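Local coordinates for protein acyl-CoA thioester hydrolase ybgC (Escherichia coli K-12, PDB 3GRH) that is a putative thioesterase of the outer membrane, a lipoprotein of the pectinesterase family that neither binds pectin nor shows pectinesterase activity, at residues A[286-299]-A[319-332]. Residues are numbered along the deposited sequence; the frame is centred on the assembly and turned at random.
Sequences GAVVFDNTEFRVVN and YGFLAVNSRFNAFG
Phe295 and Phe328 lie in register on neighbouring coils of the right-handed parallel beta-helix of this family, their ring planes only 6° apart but slid so far that the rings barely overlap; CD2 of Phe295 sits over one face of the Phe328 ring, 3.3 Å from its CE1. Their strand positions turn both side chains inward, and matching first torsions (chi1 -60° and -65°, CG anti to the carbonyl carbon) lay the rings alongside each other; Phe309 meets Phe295 edge-to-face across the interior. Two residues on, Val297 CB packs on Ala330 CB; on the preceding run Val288 CG2 lies 3.9 Å from Phe321 CE1.

The backbones pair as two parallel runs, 287-291 with 321-324 and 294-297 with 327-330, joined by N-H...O hydrogen bonds such as Phe295 N to Arg327 O (2.8 Å). At the corner between them Ser326 takes over: its OG accepts from Thr293 N at 3.1 Å and donates to Val324 O, which also accepts from Asn292 N. Thus a side-chain hydroxyl bridges the bend where the regular strand pairing is interrupted.

The outer face of the second run is charged. Glu294, fully extended, pairs OE2 with Arg296 NH2 at 2.8 Å, and the same oxygen accepts Asn329 ND2 at 3.2 Å from well above the carboxylate plane. OE1 meets Arg327 NH1 at 3.5 Å, with the oxygen well out of the guanidinium plane, a purely electrostatic bridge. Bends at chi2 and chi3 bring the Arg296 guanidinium over Asn329 CB, while Asn329 OD1 bonds onward to Asn360.

The second run therefore carries opposite chemistries on its two faces: packed aromatic and aliphatic groups within, and outside a carboxylate flanked by two arginines, which would probably help keep Glu294 ionised. On the first run the outer face is partly apolar, Val289 CG2 packing on Leu322 CD2.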
loop_
_atom_site.group_PDB
_atom_site.type_symbol
_atom_site.label_atom_id
_atom_site.label_comp_id
_atom_site.label_asym_id
_atom_site.label_seq_id
_atom_site.Cartn_x
_atom_site.Cartn_y
_atom_site.Cartn_z
ATOM N N GLY A 286 8.325 1.878 3.350
ATOM C CA GLY A 286 7.566 2.095 4.575
ATOM C C GLY A 286 7.316 0.720 5.152
ATOM O O GLY A 286 7.431 -0.296 4.459
ATOM N N ALA A 287 6.972 0.684 6.434
ATOM C CA ALA A 287 6.636 -0.504 7.106
ATOM C C ALA A 287 5.113 -0.626 7.069
ATOM O O ALA A 287 4.400 0.260 7.647
ATOM C CB ALA A 287 7.066 -0.398 8.495
ATOM N N VAL A 288 4.607 -1.649 6.413
ATOM C CA VAL A 288 3.152 -1.788 6.228
ATOM C C VAL A 288 2.773 -3.166 6.658
ATOM O O VAL A 288 3.384 -4.133 6.201
ATOM C CB VAL A 288 2.693 -1.591 4.777
ATOM C CG1 VAL A 288 1.136 -1.507 4.756
ATOM C CG2 VAL A 288 3.350 -0.322 4.206
ATOM N N VAL A 289 1.748 -3.305 7.493
ATOM C CA VAL A 289 1.171 -4.574 7.893
ATOM C C VAL A 289 -0.201 -4.695 7.283
ATOM O O VAL A 289 -0.983 -3.774 7.454
ATOM C CB VAL A 289 1.124 -4.710 9.397
ATOM C CG1 VAL A 289 0.309 -5.973 9.780
ATOM C CG2 VAL A 289 2.515 -4.751 10.078
ATOM N N PHE A 290 -0.454 -5.770 6.550
ATOM C CA PHE A 290 -1.754 -6.074 5.930
ATOM C C PHE A 290 -2.298 -7.230 6.689
ATOM O O PHE A 290 -1.692 -8.286 6.680
ATOM C CB PHE A 290 -1.537 -6.509 4.485
ATOM C CG PHE A 290 -0.968 -5.457 3.614
ATOM C CD1 PHE A 290 -1.837 -4.574 2.994
ATOM C CD2 PHE A 290 0.387 -5.361 3.369
ATOM C CE1 PHE A 290 -1.375 -3.604 2.163
ATOM C CE2 PHE A 290 0.840 -4.349 2.525
ATOM C CZ PHE A 290 -0.068 -3.461 1.962
ATOM N N ASP A 291 -3.440 -7.081 7.335
ATOM C CA ASP A 291 -4.077 -8.168 8.096
ATOM C C ASP A 291 -5.476 -8.403 7.513
ATOM O O ASP A 291 -6.243 -7.442 7.299
ATOM C CB ASP A 291 -4.094 -7.877 9.557
ATOM C CG ASP A 291 -4.434 -9.106 10.428
ATOM O OD1 ASP A 291 -4.387 -8.948 11.672
ATOM O OD2 ASP A 291 -4.732 -10.224 9.929
ATOM N N ASN A 292 -5.833 -9.659 7.245
ATOM C CA ASN A 292 -7.105 -9.963 6.669
ATOM C C ASN A 292 -7.510 -9.123 5.481
ATOM O O ASN A 292 -8.654 -8.641 5.382
ATOM C CB ASN A 292 -8.119 -9.900 7.755
ATOM C CG ASN A 292 -7.881 -10.995 8.769
ATOM O OD1 ASN A 292 -8.127 -12.168 8.465
ATOM N ND2 ASN A 292 -7.394 -10.650 9.965
ATOM N N THR A 293 -6.554 -8.979 4.590
ATOM C CA THR A 293 -6.727 -8.242 3.363
ATOM C C THR A 293 -6.763 -9.226 2.228
ATOM O O THR A 293 -6.046 -10.222 2.199
ATOM C CB THR A 293 -5.659 -7.150 3.250
ATOM O OG1 THR A 293 -5.967 -6.187 4.265
ATOM C CG2 THR A 293 -5.698 -6.481 1.886
ATOM N N GLU A 294 -7.606 -8.962 1.245
ATOM C CA GLU A 294 -7.629 -9.737 0.013
ATOM C C GLU A 294 -6.928 -8.995 -1.075
ATOM O O GLU A 294 -7.145 -7.794 -1.313
ATOM C CB GLU A 294 -9.069 -9.990 -0.431
ATOM C CG GLU A 294 -9.148 -10.789 -1.722
ATOM C CD GLU A 294 -10.547 -11.196 -2.184
ATOM O OE1 GLU A 294 -11.581 -11.005 -1.490
ATOM O OE2 GLU A 294 -10.612 -11.713 -3.316
ATOM N N PHE A 295 -6.009 -9.679 -1.728
ATOM C CA PHE A 295 -5.293 -9.153 -2.864
ATOM C C PHE A 295 -5.739 -9.901 -4.116
ATOM O O PHE A 295 -5.734 -11.133 -4.142
ATOM C CB PHE A 295 -3.806 -9.341 -2.661
ATOM C CG PHE A 295 -3.251 -8.674 -1.456
ATOM C CD1 PHE A 295 -2.726 -7.464 -1.543
ATOM C CD2 PHE A 295 -3.201 -9.331 -0.265
ATOM C CE1 PHE A 295 -2.166 -6.883 -0.392
ATOM C CE2 PHE A 295 -2.738 -8.725 0.874
ATOM C CZ PHE A 295 -2.217 -7.460 0.772
ATOM N N ARG A 296 -6.203 -9.161 -5.118
ATOM C CA ARG A 296 -6.708 -9.771 -6.374
ATOM C C ARG A 296 -5.906 -9.250 -7.531
ATOM O O ARG A 296 -5.787 -8.015 -7.752
ATOM C CB ARG A 296 -8.178 -9.455 -6.598
ATOM C CG ARG A 296 -8.734 -9.907 -7.950
ATOM C CD ARG A 296 -9.286 -11.310 -7.866
ATOM N NE ARG A 296 -10.347 -11.387 -6.844
ATOM C CZ ARG A 296 -11.104 -12.449 -6.576
ATOM N NH1 ARG A 296 -10.997 -13.596 -7.268
ATOM N NH2 ARG A 296 -12.000 -12.356 -5.606
ATOM N N VAL A 297 -5.335 -10.203 -8.277
ATOM C CA VAL A 297 -4.693 -9.890 -9.542
ATOM C C VAL A 297 -5.677 -9.999 -10.667
ATOM O O VAL A 297 -6.314 -11.066 -10.794
ATOM C CB VAL A 297 -3.511 -10.842 -9.808
ATOM C CG1 VAL A 297 -2.981 -10.612 -11.270
ATOM C CG2 VAL A 297 -2.439 -10.597 -8.836
ATOM N N VAL A 298 -5.785 -8.953 -11.493
ATOM C CA VAL A 298 -6.698 -8.937 -12.652
ATOM C C VAL A 298 -5.879 -9.070 -13.910
ATOM O O VAL A 298 -4.719 -8.657 -13.935
ATOM C CB VAL A 298 -7.611 -7.718 -12.686
ATOM C CG1 VAL A 298 -8.510 -7.712 -11.451
ATOM C CG2 VAL A 298 -6.805 -6.408 -12.720
ATOM N N ASN A 299 -6.453 -9.657 -14.956
ATOM C CA ASN A 299 -5.704 -9.805 -16.201
ATOM C C ASN A 299 -6.412 -9.152 -17.401
ATOM O O ASN A 299 -6.144 -9.511 -18.551
ATOM C CB ASN A 299 -5.387 -11.273 -16.499
ATOM C CG ASN A 299 -6.593 -12.058 -16.853
ATOM O OD1 ASN A 299 -7.732 -11.651 -16.575
ATOM N ND2 ASN A 299 -6.373 -13.248 -17.419
ATOM N N TYR A 319 12.437 -3.907 8.065
ATOM C CA TYR A 319 11.002 -4.159 7.962
ATOM C C TYR A 319 10.433 -3.392 6.868
ATOM O O TYR A 319 10.523 -2.147 6.853
ATOM C CB TYR A 319 10.269 -3.855 9.291
ATOM C CG TYR A 319 10.754 -4.715 10.378
ATOM C CD1 TYR A 319 10.415 -6.021 10.372
ATOM C CD2 TYR A 319 11.671 -4.311 11.319
ATOM C CE1 TYR A 319 10.887 -6.883 11.276
ATOM C CE2 TYR A 319 12.192 -5.239 12.243
ATOM C CZ TYR A 319 11.776 -6.527 12.194
ATOM O OH TYR A 319 12.201 -7.497 13.087
ATOM N N GLY A 320 9.861 -4.152 5.885
ATOM C CA GLY A 320 9.105 -3.662 4.799
ATOM C C GLY A 320 7.624 -3.975 4.903
ATOM O O GLY A 320 6.970 -3.395 5.728
ATOM N N PHE A 321 7.197 -4.984 4.175
ATOM C CA PHE A 321 5.802 -5.380 4.119
ATOM C C PHE A 321 5.519 -6.635 4.845
ATOM O O PHE A 321 6.303 -7.585 4.708
ATOM C CB PHE A 321 5.304 -5.507 2.686
ATOM C CG PHE A 321 5.406 -4.269 1.834
ATOM C CD1 PHE A 321 5.495 -3.015 2.336
ATOM C CD2 PHE A 321 5.276 -4.404 0.503
ATOM C CE1 PHE A 321 5.610 -1.861 1.485
ATOM C CE2 PHE A 321 5.433 -3.284 -0.348
ATOM C CZ PHE A 321 5.563 -2.043 0.130
ATOM N N LEU A 322 4.396 -6.732 5.585
ATOM C CA LEU A 322 4.014 -8.004 6.195
ATOM C C LEU A 322 2.595 -8.252 5.789
ATOM O O LEU A 322 1.788 -7.355 5.978
ATOM C CB LEU A 322 4.010 -7.920 7.720
ATOM C CG LEU A 322 3.519 -9.102 8.477
ATOM C CD1 LEU A 322 4.460 -10.286 8.138
ATOM C CD2 LEU A 322 3.540 -8.762 9.999
ATOM N N ALA A 323 2.297 -9.400 5.175
ATOM C CA ALA A 323 0.911 -9.788 4.894
ATOM C C ALA A 323 0.648 -10.979 5.785
ATOM O O ALA A 323 1.373 -11.981 5.719
ATOM C CB ALA A 323 0.807 -10.168 3.442
ATOM N N VAL A 324 -0.346 -10.852 6.647
ATOM C CA VAL A 324 -0.722 -11.886 7.650
ATOM C C VAL A 324 -2.173 -12.197 7.544
ATOM O O VAL A 324 -3.000 -11.313 7.386
ATOM C CB VAL A 324 -0.230 -11.442 9.077
ATOM C CG1 VAL A 324 -0.812 -10.147 9.460
ATOM C CG2 VAL A 324 -0.542 -12.498 10.091
ATOM N N ASN A 325 -2.546 -13.453 7.519
ATOM C CA ASN A 325 -3.906 -13.888 7.590
ATOM C C ASN A 325 -4.715 -13.255 6.408
ATOM O O ASN A 325 -5.891 -12.821 6.560
ATOM C CB ASN A 325 -4.517 -13.474 8.931
ATOM C CG ASN A 325 -3.829 -14.092 10.152
ATOM O OD1 ASN A 325 -3.864 -13.543 11.242
ATOM N ND2 ASN A 325 -3.243 -15.211 9.966
ATOM N N SER A 326 -4.069 -13.223 5.254
ATOM C CA SER A 326 -4.583 -12.549 4.071
ATOM C C SER A 326 -4.859 -13.637 2.975
ATOM O O SER A 326 -4.716 -14.821 3.219
ATOM C CB SER A 326 -3.616 -11.460 3.683
ATOM O OG SER A 326 -3.746 -10.356 4.610
ATOM N N ARG A 327 -5.477 -13.193 1.880
ATOM C CA ARG A 327 -5.999 -14.045 0.804
ATOM C C ARG A 327 -5.463 -13.467 -0.495
ATOM O O ARG A 327 -5.489 -12.288 -0.708
ATOM C CB ARG A 327 -7.524 -14.103 0.805
ATOM C CG ARG A 327 -8.034 -14.781 1.977
ATOM C CD ARG A 327 -9.563 -14.788 1.914
ATOM N NE ARG A 327 -10.121 -13.475 2.219
ATOM C CZ ARG A 327 -11.225 -12.953 1.677
ATOM N NH1 ARG A 327 -11.910 -13.608 0.762
ATOM N NH2 ARG A 327 -11.663 -11.770 2.082
ATOM N N PHE A 328 -4.919 -14.314 -1.338
ATOM C CA PHE A 328 -4.337 -13.913 -2.602
ATOM C C PHE A 328 -4.986 -14.707 -3.748
ATOM O O PHE A 328 -5.031 -15.914 -3.709
ATOM C CB PHE A 328 -2.830 -14.221 -2.619
ATOM C CG PHE A 328 -2.041 -13.428 -1.622
ATOM C CD1 PHE A 328 -1.466 -12.245 -1.952
ATOM C CD2 PHE A 328 -1.967 -13.814 -0.324
ATOM C CE1 PHE A 328 -0.790 -11.455 -1.030
ATOM C CE2 PHE A 328 -1.274 -13.019 0.575
ATOM C CZ PHE A 328 -0.684 -11.884 0.255
ATOM N N ASN A 329 -5.569 -14.020 -4.697
ATOM C CA ASN A 329 -6.292 -14.642 -5.815
ATOM C C ASN A 329 -5.836 -14.079 -7.137
ATOM O O ASN A 329 -5.738 -12.887 -7.297
ATOM C CB ASN A 329 -7.771 -14.396 -5.601
ATOM C CG ASN A 329 -8.339 -15.144 -4.394
ATOM O OD1 ASN A 329 -8.140 -16.355 -4.305
ATOM N ND2 ASN A 329 -9.049 -14.454 -3.486
ATOM N N ALA A 330 -5.579 -14.937 -8.107
ATOM C CA ALA A 330 -5.217 -14.462 -9.472
ATOM C C ALA A 330 -5.964 -15.225 -10.551
ATOM O O ALA A 330 -6.201 -16.387 -10.375
ATOM C CB ALA A 330 -3.759 -14.612 -9.683
ATOM N N PHE A 331 -6.329 -14.531 -11.625
ATOM C CA PHE A 331 -7.094 -15.150 -12.756
ATOM C C PHE A 331 -6.296 -16.179 -13.589
ATOM O O PHE A 331 -6.399 -17.373 -13.335
ATOM C CB PHE A 331 -7.699 -14.068 -13.678
ATOM C CG PHE A 331 -8.767 -13.253 -13.018
ATOM C CD1 PHE A 331 -8.439 -12.095 -12.358
ATOM C CD2 PHE A 331 -10.087 -13.682 -12.991
ATOM C CE1 PHE A 331 -9.406 -11.338 -11.712
ATOM C CE2 PHE A 331 -11.063 -12.932 -12.331
ATOM C CZ PHE A 331 -10.723 -11.762 -11.705
ATOM N N GLY A 332 -5.546 -15.702 -14.579
ATOM C CA GLY A 332 -4.760 -16.510 -15.515
ATOM C C GLY A 332 -4.139 -17.845 -15.109
ATOM O O GLY A 332 -4.388 -18.379 -14.021
HETATM O O HOH W 1 10.619 0.385 5.126
#